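Aromatic-amino-acid:2-oxoglutarate transaminase (Candida albicans, PDB 6HND) probably transfers amino groups between aromatic amino acids and 2-oxoglutarate, using pyridoxal 5'-phosphate as its cofactor. Local coordinates at residues I162-G165 against A166-L170; A361-N364 against Y365-V369; R371-G375 against L376-I380. One frame throughout, in Å; residues are numbered along the deposited sequence.

Contact 1. Residues I162-G165 against A166-L170. With PLP (pyridoxal-5'-phosphate), chain E.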
loop_
_atom_site.group_PDB
_atom_site.type_symbol
_atom_site.label_atom_id
_atom_site.label_comp_id
_atom_site.label_asym_id
_atom_site.label_seq_id
_atom_site.Cartn_x
_atom_site.Cartn_y
_atom_site.Cartn_z
ATOM N N ILE B 162 2.804 9.248 6.443
ATOM C CA ILE B 162 3.641 8.154 5.885
ATOM C C ILE B 162 2.889 7.553 4.688
ATOM O O ILE B 162 1.693 7.213 4.840
ATOM C CB ILE B 162 3.973 7.107 6.958
ATOM C CG1 ILE B 162 4.687 7.721 8.160
ATOM C CG2 ILE B 162 4.763 5.959 6.343
ATOM C CD1 ILE B 162 5.838 8.654 7.791
ATOM N N THR B 163 3.587 7.428 3.552
ATOM C CA THR B 163 3.086 6.812 2.299
ATOM C C THR B 163 3.876 5.553 1.968
ATOM O O THR B 163 4.837 5.225 2.692
ATOM C CB THR B 163 3.207 7.787 1.132
ATOM O OG1 THR B 163 4.613 7.951 0.918
ATOM C CG2 THR B 163 2.531 9.115 1.416
ATOM N N THR B 164 3.514 4.900 0.873
ATOM C CA THR B 164 4.244 3.709 0.380
ATOM C C THR B 164 5.197 4.112 -0.755
ATOM O O THR B 164 5.606 3.229 -1.493
ATOM C CB THR B 164 3.254 2.586 0.061
ATOM O OG1 THR B 164 2.256 2.980 -0.890
ATOM C CG2 THR B 164 2.567 2.122 1.329
ATOM N N GLY B 165 5.554 5.392 -0.857
ATOM C CA GLY B 165 6.533 5.899 -1.837
ATOM C C GLY B 165 6.051 7.139 -2.553
ATOM O O GLY B 165 4.987 7.663 -2.214
ATOM N N ALA B 166 6.793 7.586 -3.550
ATOM C CA ALA B 166 6.489 8.821 -4.291
ATOM C C ALA B 166 5.177 8.674 -5.077
ATOM O O ALA B 166 4.325 9.581 -4.987
ATOM C CB ALA B 166 7.645 9.168 -5.182
ATOM N N SER B 167 5.024 7.579 -5.815
ATOM C CA SER B 167 3.841 7.278 -6.654
ATOM C C SER B 167 2.578 7.197 -5.783
ATOM O O SER B 167 1.523 7.739 -6.176
ATOM C CB SER B 167 4.086 6.024 -7.453
ATOM O OG SER B 167 5.226 6.188 -8.292
ATOM N N ASP B 168 2.683 6.596 -4.601
ATOM C CA ASP B 168 1.610 6.635 -3.587
ATOM C C ASP B 168 1.284 8.091 -3.155
ATOM O O ASP B 168 0.058 8.448 -3.079
ATOM C CB ASP B 168 1.992 5.795 -2.368
ATOM C CG ASP B 168 0.785 5.629 -1.472
ATOM O OD1 ASP B 168 -0.282 5.306 -2.030
ATOM O OD2 ASP B 168 0.909 5.863 -0.241
ATOM N N GLY B 169 2.303 8.893 -2.821
ATOM C CA GLY B 169 2.142 10.330 -2.503
ATOM C C GLY B 169 1.463 11.112 -3.628
ATOM O O GLY B 169 0.551 11.897 -3.346
ATOM N N LEU B 170 1.881 10.883 -4.875
ATOM C CA LEU B 170 1.334 11.548 -6.089
ATOM C C LEU B 170 -0.135 11.170 -6.332
ATOM O O LEU B 170 -0.915 12.024 -6.789
ATOM C CB LEU B 170 2.185 11.150 -7.296
ATOM C CG LEU B 170 3.621 11.674 -7.303
ATOM C CD1 LEU B 170 4.369 11.087 -8.486
ATOM C CD2 LEU B 170 3.643 13.195 -7.323
HETATM N N1 PLP E . 8.607 10.717 -9.276
HETATM C C2 PLP E . 9.778 10.833 -9.889
HETATM C C2A PLP E . 10.077 12.140 -10.540
HETATM C C3 PLP E . 10.711 9.759 -9.885
HETATM O O3 PLP E . 11.912 9.914 -10.522
HETATM C C4 PLP E . 10.375 8.543 -9.234
HETATM C C4A PLP E . 11.385 7.462 -9.145
HETATM C C5 PLP E . 9.126 8.469 -8.582
HETATM C C6 PLP E . 8.294 9.560 -8.654
HETATM C C5A PLP E . 8.605 7.210 -7.937
HETATM O O4P PLP E . 9.191 6.881 -6.650
HETATM P P PLP E . 8.626 5.614 -5.812
HETATM O O1P PLP E . 7.122 5.556 -6.050
HETATM O O2P PLP E . 9.075 5.974 -4.398
HETATM O O3P PLP E . 9.316 4.402 -6.351
HETATM O O HOH W 1 4.980 4.623 -4.498
#

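Contact 2. Residues A361-N364 against Y365-V369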
loop_
_atom_site.group_PDB
_atom_site.type_symbol
_atom_site.label_atom_id
_atom_site.label_comp_id
_atom_site.label_asym_id
_atom_site.label_seq_id
_atom_site.Cartn_x
_atom_site.Cartn_y
_atom_site.Cartn_z
ATOM N N ALA B 361 -7.792 14.759 4.749
ATOM C CA ALA B 361 -8.515 14.266 3.562
ATOM C C ALA B 361 -7.718 13.104 2.960
ATOM O O ALA B 361 -8.350 12.093 2.634
ATOM C CB ALA B 361 -8.760 15.384 2.582
ATOM N N VAL B 362 -6.390 13.202 2.882
ATOM C CA VAL B 362 -5.529 12.075 2.402
ATOM C C VAL B 362 -5.745 10.855 3.318
ATOM O O VAL B 362 -5.857 9.686 2.807
ATOM C CB VAL B 362 -4.040 12.447 2.275
ATOM C CG1 VAL B 362 -3.176 11.234 1.987
ATOM C CG2 VAL B 362 -3.796 13.490 1.199
ATOM N N LYS B 363 -5.827 11.080 4.618
ATOM C CA LYS B 363 -6.053 9.995 5.606
ATOM C C LYS B 363 -7.327 9.228 5.236
ATOM O O LYS B 363 -7.271 7.968 5.186
ATOM C CB LYS B 363 -6.133 10.518 7.043
ATOM C CG LYS B 363 -6.035 9.427 8.102
ATOM C CD LYS B 363 -7.159 9.409 9.119
ATOM C CE LYS B 363 -7.715 8.018 9.394
ATOM N NZ LYS B 363 -9.201 7.965 9.315
ATOM N N ASN B 364 -8.429 9.936 4.964
ATOM C CA ASN B 364 -9.729 9.277 4.688
ATOM C C ASN B 364 -9.611 8.499 3.375
ATOM O O ASN B 364 -10.252 7.419 3.297
ATOM C CB ASN B 364 -10.912 10.248 4.745
ATOM C CG ASN B 364 -11.153 10.862 6.121
ATOM O OD1 ASN B 364 -10.875 10.248 7.149
ATOM N ND2 ASN B 364 -11.652 12.093 6.150
ATOM N N TYR B 365 -8.844 8.997 2.379
ATOM C CA TYR B 365 -8.591 8.288 1.085
ATOM C C TYR B 365 -7.794 7.002 1.343
ATOM O O TYR B 365 -8.127 5.952 0.774
ATOM C CB TYR B 365 -7.780 9.140 0.105
ATOM C CG TYR B 365 -7.565 8.542 -1.270
ATOM C CD1 TYR B 365 -8.585 7.885 -1.936
ATOM C CD2 TYR B 365 -6.353 8.662 -1.922
ATOM C CE1 TYR B 365 -8.422 7.394 -3.218
ATOM C CE2 TYR B 365 -6.164 8.166 -3.200
ATOM C CZ TYR B 365 -7.210 7.549 -3.863
ATOM O OH TYR B 365 -7.044 7.046 -5.118
ATOM N N SER B 366 -6.742 7.085 2.159
ATOM C CA SER B 366 -5.849 5.943 2.457
ATOM C C SER B 366 -6.679 4.820 3.077
ATOM O O SER B 366 -6.433 3.628 2.756
ATOM C CB SER B 366 -4.745 6.379 3.345
ATOM O OG SER B 366 -4.058 7.451 2.741
ATOM N N ASP B 367 -7.638 5.197 3.925
ATOM C CA ASP B 367 -8.537 4.254 4.618
ATOM C C ASP B 367 -9.312 3.423 3.581
ATOM O O ASP B 367 -9.746 2.330 3.920
ATOM C CB ASP B 367 -9.476 5.005 5.556
ATOM C CG ASP B 367 -8.920 5.329 6.938
ATOM O OD1 ASP B 367 -7.902 4.706 7.365
ATOM O OD2 ASP B 367 -9.526 6.220 7.582
ATOM N N VAL B 368 -9.493 3.918 2.356
ATOM C CA VAL B 368 -10.193 3.157 1.288
ATOM C C VAL B 368 -9.207 2.277 0.510
ATOM O O VAL B 368 -9.429 1.034 0.463
ATOM C CB VAL B 368 -10.963 4.108 0.366
ATOM C CG1 VAL B 368 -11.723 3.332 -0.698
ATOM C CG2 VAL B 368 -11.896 5.015 1.159
ATOM N N VAL B 369 -8.158 2.867 -0.069
ATOM C CA VAL B 369 -7.387 2.256 -1.184
ATOM C C VAL B 369 -5.978 1.814 -0.765
ATOM O O VAL B 369 -5.381 1.044 -1.548
ATOM C CB VAL B 369 -7.300 3.204 -2.394
ATOM C CG1 VAL B 369 -8.662 3.752 -2.808
ATOM C CG2 VAL B 369 -6.300 4.330 -2.179
#

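Contact 3. Residues R371-G375 against L376-I380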
loop_
_atom_site.group_PDB
_atom_site.type_symbol
_atom_site.label_atom_id
_atom_site.label_comp_id
_atom_site.label_asym_id
_atom_site.label_seq_id
_atom_site.Cartn_x
_atom_site.Cartn_y
_atom_site.Cartn_z
ATOM N N ARG B 371 -4.325 1.030 3.057
ATOM C CA ARG B 371 -4.523 1.080 4.541
ATOM C C ARG B 371 -3.193 0.878 5.289
ATOM O O ARG B 371 -3.095 -0.026 6.126
ATOM C CB ARG B 371 -5.605 0.081 4.958
ATOM C CG ARG B 371 -6.989 0.525 4.522
ATOM C CD ARG B 371 -7.999 -0.601 4.583
ATOM N NE ARG B 371 -8.314 -1.025 5.956
ATOM C CZ ARG B 371 -9.126 -0.379 6.786
ATOM N NH1 ARG B 371 -9.698 0.749 6.407
ATOM N NH2 ARG B 371 -9.338 -0.845 7.999
ATOM N N GLY B 372 -2.202 1.714 4.991
ATOM C CA GLY B 372 -0.961 1.796 5.779
ATOM C C GLY B 372 0.243 1.262 5.038
ATOM O O GLY B 372 0.142 0.187 4.367
ATOM N N ALA B 373 1.347 1.992 5.164
ATOM C CA ALA B 373 2.701 1.482 4.887
ATOM C C ALA B 373 2.999 0.327 5.839
ATOM O O ALA B 373 2.576 0.395 6.995
ATOM C CB ALA B 373 3.720 2.580 5.027
ATOM N N SER B 374 3.689 -0.700 5.348
ATOM C CA SER B 374 4.152 -1.857 6.165
ATOM C C SER B 374 4.774 -1.381 7.483
ATOM O O SER B 374 5.779 -0.691 7.438
ATOM C CB SER B 374 5.130 -2.703 5.418
ATOM O OG SER B 374 5.375 -3.892 6.134
ATOM N N GLY B 375 4.189 -1.754 8.611
ATOM C CA GLY B 375 4.721 -1.430 9.944
ATOM C C GLY B 375 6.102 -2.015 10.138
ATOM O O GLY B 375 6.936 -1.351 10.783
ATOM N N LEU B 376 6.349 -3.216 9.611
ATOM C CA LEU B 376 7.664 -3.901 9.771
ATOM C C LEU B 376 8.705 -3.017 9.091
ATOM O O LEU B 376 9.803 -2.899 9.614
ATOM C CB LEU B 376 7.623 -5.314 9.159
ATOM C CG LEU B 376 8.948 -6.082 9.191
ATOM C CD1 LEU B 376 9.585 -6.062 10.577
ATOM C CD2 LEU B 376 8.786 -7.516 8.704
ATOM N N THR B 377 8.359 -2.412 7.958
ATOM C CA THR B 377 9.304 -1.586 7.163
ATOM C C THR B 377 9.516 -0.253 7.869
ATOM O O THR B 377 10.676 0.178 7.947
ATOM C CB THR B 377 8.804 -1.383 5.740
ATOM O OG1 THR B 377 8.760 -2.707 5.211
ATOM C CG2 THR B 377 9.682 -0.451 4.926
ATOM N N GLN B 378 8.428 0.372 8.329
ATOM C CA GLN B 378 8.479 1.610 9.143
ATOM C C GLN B 378 9.389 1.344 10.343
ATOM O O GLN B 378 10.132 2.246 10.720
ATOM C CB GLN B 378 7.100 2.014 9.643
ATOM C CG GLN B 378 6.176 2.534 8.561
ATOM C CD GLN B 378 4.893 3.068 9.150
ATOM O OE1 GLN B 378 4.911 4.010 9.960
ATOM N NE2 GLN B 378 3.772 2.481 8.736
ATOM N N THR B 379 9.278 0.157 10.940
ATOM C CA THR B 379 10.048 -0.239 12.145
ATOM C C THR B 379 11.527 -0.295 11.755
ATOM O O THR B 379 12.298 0.423 12.383
ATOM C CB THR B 379 9.517 -1.547 12.743
ATOM O OG1 THR B 379 8.159 -1.310 13.104
ATOM C CG2 THR B 379 10.302 -2.027 13.945
ATOM N N ILE B 380 11.877 -1.072 10.721
ATOM C CA ILE B 380 13.288 -1.239 10.282
ATOM C C ILE B 380 13.839 0.131 9.874
ATOM O O ILE B 380 14.925 0.494 10.338
ATOM C CB ILE B 380 13.427 -2.302 9.185
ATOM C CG1 ILE B 380 13.168 -3.702 9.751
ATOM C CG2 ILE B 380 14.794 -2.210 8.507
ATOM C CD1 ILE B 380 13.071 -4.770 8.684
#

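Contact 1. Residues I162-G165 against A166-L170
Thr164 and Asp168 meet where strand 158-163 gives way to helix 166-177. Two protein hydrogen bonds close the turn. The carboxylate of Asp168 reaches back to the backbone of Thr164, whose N meets OD2 at 3.0 Å, on the anti side and 33° out of the carboxylate plane. The second is the first backbone bond of the helix, from Gly169 N to Gly165 O at 3.0 Å.

Thr163 and Asp168 run antiparallel past each other in van der Waals contact, with Thr163 CB 3.3 Å from Asp168 OD2. The charged end of Asp168 is also held by residues outside the turn: Lys172 forms a salt bridge with OD2, and Asn370 ND2 bonds OD1 and also Thr164 OG1.

A further set of bonds holds the cofactor phosphate. Ala166 N gives PLP O2P a nearly straight bond of 2.9 Å, while PLP O1P receives both Ser167 N (2.9 Å) and Ser167 OG (3.0 Å). Water 1 joins O1P to Asp168 N, 3.0 Å from the latter.

Gly165 takes the N-cap position. A phosphate held at a helix N terminus after a glycine turn is characteristic of the cofactor site in this aminotransferase family.

Contact 2. Residues A361-N364 against Y365-V369
Tyr365 N bonds back to Ala361 O at 3.1 Å, one of the regular i to i-4 bonds of helix 356-369, and the side chain it carries is the bulkiest of this stretch. With CG anti to the backbone N (chi1 -176°), the ring swings away from the preceding turn. Val369 CG2 lies over one ring face, 3.7 Å above the plane and displaced toward the rim. The hydroxyl is bound to Asn171 in helix 166-177, and Val369 of the second subunit also packs on Tyr365.

Asn364 contributes mainly through its backbone. Its carbonyl O is approached by carbon, Asp367 CB at 3.4 Å and Val368 CG2 at 3.6 Å. The amide of Val368 bonds instead to Tyr365 O, 2.9 Å from its N, an i to i-3 bond, while Val369 N bonds the same oxygen from i to i-4.

Asp367 looks back one turn to Lys363, and the two side chains cross at an angle. The lysine chain bends at three successive torsions to bring NZ to OD2. The modelled separation of NZ and OD2, 2.5 Å, is very short for a salt bridge, and its exact value is doubtful. Arg196 of the second subunit adds a long, weak ion pair to OD2.

Ser366 folds its hydroxyl onto the helix itself. With OG beside its own N (chi1 -56°), it gives Val362 O a bond of 2.9 Å from 46° above the carbonyl plane, while Ser366 N reaches that oxygen at 2.8 Å.

The chemistry is thus settled largely within one helix: Val362 O accepts both the amide and the hydroxyl of Ser366, while Lys363 and Asp367 pair with each other, and their charges would probably offset each other in part beside the dimer interface.

Contact 3. Residues R371-G375 against L376-I380
Gln378 reaches back from the first turn of helix 375-388 to Ala373, in the loop that leads into it. Its CG sits beside its own backbone N (chi1 -71°) and the chain runs on extended, which lays CG against Ser374 O at 3.4 Å and carries NE2 to Ala373 O at 3.0 Å. That oxygen lies in the plane of the glutamine amide, but NE2 stands 56° above the carbonyl plane. The other end of the amide, OE1, takes the backbone N of His136, so the flat group is held through both its NE2 and its OE1 and its rotation is fixed.

Thr379 gives Gly375 O two hydrogen bonds, from OG1 at 2.6 Å and from N at 2.8 Å, the two donors arriving from opposite faces of the carbonyl plane.

Ser374 CB approaches Thr377 OG1 at 3.6 Å. Both hydroxyls work across the dimer: Ser374 OG bonds Leu347 O and Thr377 OG1 of the second subunit, and Thr377 OG1 bonds Ser374 OG of that subunit in return. Ser374 O accepts the amide of Gln378, at 3.0 Å from its N.

Ser374 is the N-cap residue, and the reciprocal pairs are those of a helix N terminus set against its own copy at a twofold dimer interface.

How the contacts relate
Contact 1 comes first along the chain and closes the short turn between strand 158-163 and helix 166-177, beside the cofactor phosphate. Nearly two hundred residues later contact 2 lies within helix 356-369, and contact 3 follows where the loop after that helix enters helix 375-388. The three are in series and none nests or crosses. Contacts 1 and 3 nevertheless touch, Thr164 CG2 packing on Ala373 CA at 3.6 Å. Contact 2 meets contact 3 through Ser366 O and Arg371 CG, also 3.6 Å apart, but stays about 6 Å from contact 1 at the nearest atoms. Lys172 bridges that gap: it pairs with Asp168 and packs against Val362 and Ser366. All border the second subunit.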